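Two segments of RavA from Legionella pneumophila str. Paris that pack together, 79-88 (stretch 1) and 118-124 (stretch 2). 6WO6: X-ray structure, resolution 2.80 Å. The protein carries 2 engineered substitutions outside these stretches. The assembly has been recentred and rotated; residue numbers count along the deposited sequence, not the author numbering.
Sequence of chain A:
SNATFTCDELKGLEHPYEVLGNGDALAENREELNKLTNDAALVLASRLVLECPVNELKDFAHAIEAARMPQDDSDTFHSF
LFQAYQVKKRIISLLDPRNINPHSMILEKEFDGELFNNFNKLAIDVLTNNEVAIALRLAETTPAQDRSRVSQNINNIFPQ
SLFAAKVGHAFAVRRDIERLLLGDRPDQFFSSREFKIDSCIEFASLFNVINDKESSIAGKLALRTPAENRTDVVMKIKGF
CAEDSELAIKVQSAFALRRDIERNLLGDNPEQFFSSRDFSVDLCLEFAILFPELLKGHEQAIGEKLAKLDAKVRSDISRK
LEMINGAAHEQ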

# COMPACT_ATOMS: atom_id res chain seq x y z
N SER A 79 18.17 -24.60 -22.12
CA SER A 79 17.20 -23.61 -22.56
C SER A 79 16.07 -23.46 -21.54
O SER A 79 15.72 -22.34 -21.14
CB SER A 79 16.65 -24.00 -23.93
OG SER A 79 15.67 -23.07 -24.38
N PHE A 80 15.49 -24.59 -21.11
CA PHE A 80 14.43 -24.56 -20.11
C PHE A 80 14.92 -23.93 -18.81
O PHE A 80 14.23 -23.09 -18.22
CB PHE A 80 13.92 -25.97 -19.85
CG PHE A 80 13.12 -26.55 -20.98
CD1 PHE A 80 13.74 -27.21 -22.03
CD2 PHE A 80 11.74 -26.44 -21.00
CE1 PHE A 80 13.01 -27.75 -23.07
CE2 PHE A 80 11.00 -26.97 -22.04
CZ PHE A 80 11.63 -27.63 -23.07
N LEU A 81 16.11 -24.32 -18.35
CA LEU A 81 16.61 -23.80 -17.08
C LEU A 81 16.85 -22.30 -17.15
O LEU A 81 16.53 -21.57 -16.20
CB LEU A 81 17.88 -24.54 -16.67
CG LEU A 81 18.29 -24.31 -15.21
CD1 LEU A 81 17.16 -24.72 -14.29
CD2 LEU A 81 19.57 -25.04 -14.87
N PHE A 82 17.40 -21.82 -18.27
CA PHE A 82 17.66 -20.39 -18.39
C PHE A 82 16.36 -19.60 -18.46
O PHE A 82 16.24 -18.53 -17.85
CB PHE A 82 18.53 -20.10 -19.61
CG PHE A 82 19.06 -18.69 -19.64
CD1 PHE A 82 20.08 -18.30 -18.78
CD2 PHE A 82 18.54 -17.76 -20.52
CE1 PHE A 82 20.57 -17.01 -18.80
CE2 PHE A 82 19.03 -16.47 -20.55
CZ PHE A 82 20.04 -16.09 -19.69
N GLN A 83 15.36 -20.11 -19.20
CA GLN A 83 14.08 -19.42 -19.25
C GLN A 83 13.42 -19.37 -17.88
O GLN A 83 12.81 -18.36 -17.50
CB GLN A 83 13.16 -20.08 -20.28
CG GLN A 83 13.57 -19.83 -21.72
CD GLN A 83 12.69 -20.58 -22.72
OE1 GLN A 83 11.78 -20.02 -23.31
NE2 GLN A 83 12.98 -21.87 -22.90
N ALA A 84 13.53 -20.46 -17.11
CA ALA A 84 12.95 -20.47 -15.77
C ALA A 84 13.65 -19.47 -14.85
O ALA A 84 12.99 -18.74 -14.09
CB ALA A 84 13.02 -21.88 -15.18
N TYR A 85 14.99 -19.43 -14.91
CA TYR A 85 15.72 -18.41 -14.16
C TYR A 85 15.29 -17.01 -14.56
O TYR A 85 15.17 -16.13 -13.71
CB TYR A 85 17.23 -18.57 -14.35
CG TYR A 85 18.02 -17.37 -13.87
CD1 TYR A 85 18.31 -17.20 -12.52
CD2 TYR A 85 18.45 -16.39 -14.76
CE1 TYR A 85 19.02 -16.10 -12.07
CE2 TYR A 85 19.16 -15.29 -14.32
CZ TYR A 85 19.44 -15.15 -12.97
OH TYR A 85 20.15 -14.05 -12.53
N GLN A 86 15.06 -16.79 -15.86
CA GLN A 86 14.61 -15.48 -16.32
C GLN A 86 13.28 -15.11 -15.70
O GLN A 86 13.10 -13.99 -15.21
CB GLN A 86 14.51 -15.48 -17.85
CG GLN A 86 15.84 -15.41 -18.57
CD GLN A 86 16.48 -14.04 -18.46
OE1 GLN A 86 16.13 -13.12 -19.21
NE2 GLN A 86 17.41 -13.89 -17.53
N VAL A 87 12.33 -16.05 -15.70
CA VAL A 87 11.02 -15.80 -15.10
C VAL A 87 11.17 -15.39 -13.64
O VAL A 87 10.66 -14.35 -13.21
CB VAL A 87 10.11 -17.03 -15.25
CG1 VAL A 87 8.83 -16.84 -14.45
CG2 VAL A 87 9.80 -17.29 -16.71
N LYS A 88 11.88 -16.21 -12.86
CA LYS A 88 11.98 -15.93 -11.43
C LYS A 88 12.75 -14.63 -11.16
O LYS A 88 12.38 -13.86 -10.28
CB LYS A 88 12.63 -17.10 -10.69
CG LYS A 88 12.85 -16.81 -9.20
CD LYS A 88 12.63 -18.05 -8.34
CE LYS A 88 12.97 -17.76 -6.88
NZ LYS A 88 12.77 -18.95 -6.01
N ASN A 118 4.45 -19.99 -21.38
CA ASN A 118 4.98 -21.34 -21.24
C ASN A 118 5.25 -21.68 -19.78
O ASN A 118 4.93 -22.78 -19.32
CB ASN A 118 6.26 -21.49 -22.06
CG ASN A 118 6.01 -21.36 -23.55
OD1 ASN A 118 5.03 -21.89 -24.08
ND2 ASN A 118 6.90 -20.65 -24.24
N PHE A 119 5.83 -20.74 -19.03
CA PHE A 119 6.16 -20.92 -17.62
C PHE A 119 5.15 -20.24 -16.72
O PHE A 119 5.52 -19.62 -15.71
CB PHE A 119 7.57 -20.40 -17.34
CG PHE A 119 8.65 -21.16 -18.04
CD1 PHE A 119 9.02 -20.83 -19.34
CD2 PHE A 119 9.32 -22.20 -17.41
CE1 PHE A 119 10.02 -21.53 -19.99
CE2 PHE A 119 10.33 -22.90 -18.05
CZ PHE A 119 10.68 -22.56 -19.35
N ASN A 120 3.86 -20.34 -17.04
CA ASN A 120 2.85 -19.64 -16.25
C ASN A 120 2.68 -20.28 -14.88
O ASN A 120 2.50 -19.57 -13.88
CB ASN A 120 1.52 -19.62 -17.00
CG ASN A 120 0.54 -18.62 -16.41
OD1 ASN A 120 -0.28 -18.97 -15.56
ND2 ASN A 120 0.62 -17.38 -16.87
N LYS A 121 2.72 -21.61 -14.81
CA LYS A 121 2.68 -22.28 -13.51
C LYS A 121 3.85 -21.85 -12.64
O LYS A 121 3.69 -21.57 -11.44
CB LYS A 121 2.68 -23.80 -13.69
CG LYS A 121 1.57 -24.32 -14.60
N LEU A 122 5.05 -21.76 -13.23
CA LEU A 122 6.21 -21.28 -12.48
C LEU A 122 6.03 -19.84 -12.04
O LEU A 122 6.42 -19.47 -10.92
CB LEU A 122 7.47 -21.42 -13.33
CG LEU A 122 8.72 -20.77 -12.73
CD1 LEU A 122 9.16 -21.51 -11.48
CD2 LEU A 122 9.84 -20.69 -13.74
N ALA A 123 5.46 -19.00 -12.90
CA ALA A 123 5.21 -17.61 -12.53
C ALA A 123 4.27 -17.52 -11.33
O ALA A 123 4.54 -16.79 -10.37
CB ALA A 123 4.63 -16.84 -13.72
N ILE A 124 3.17 -18.27 -11.37
CA ILE A 124 2.22 -18.26 -10.26
C ILE A 124 2.86 -18.80 -8.99
O ILE A 124 2.57 -18.32 -7.89
CB ILE A 124 0.95 -19.04 -10.64
CG1 ILE A 124 0.30 -18.43 -11.89
CG2 ILE A 124 -0.03 -19.06 -9.49
CD1 ILE A 124 -0.08 -16.98 -11.74

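Phe119 is the centre of this contact, the residue most covered by the other stretch. It sits at the break between two helical runs, right before helix 120-124, and its ring, with chi1 in the m well, lies against the helix of stretch 1. One face of the ring rests over the backbone at Gln83 C and Ala84 N, and Ala84 CB is 4.1 Å from Phe119 CE2. The ring tip reaches Phe80, with Phe119 CZ 3.8 Å from Phe80 O; that carbonyl accepts the helical bond from Ala84 N.

One turn on from Gln83, Val87 points toward stretch 2 and touches three residues: its CG2 is 3.9 Å from Phe119 CB, its CB 4.0 Å from Leu122 CD2, and its CG1 4.3 Å from Ala123 CB. Leu122 CD2 also packs 3.7 Å from Ala84 CB, so this one methyl meets both Ala84 and Val87. The two helices run in the same general direction, 36° apart, and their axes come within 9.9 Å.

At the polar edge, Gln83 makes its closest approach through CB, 3.5 Å from Phe119 CE1; its NE2 makes a weak hydrogen bond to Ser79 O (3.3 Å) within its own helix. No hydrogen bond crosses between the stretches; the contact is packing, of apolar side chains and of one ring on backbone.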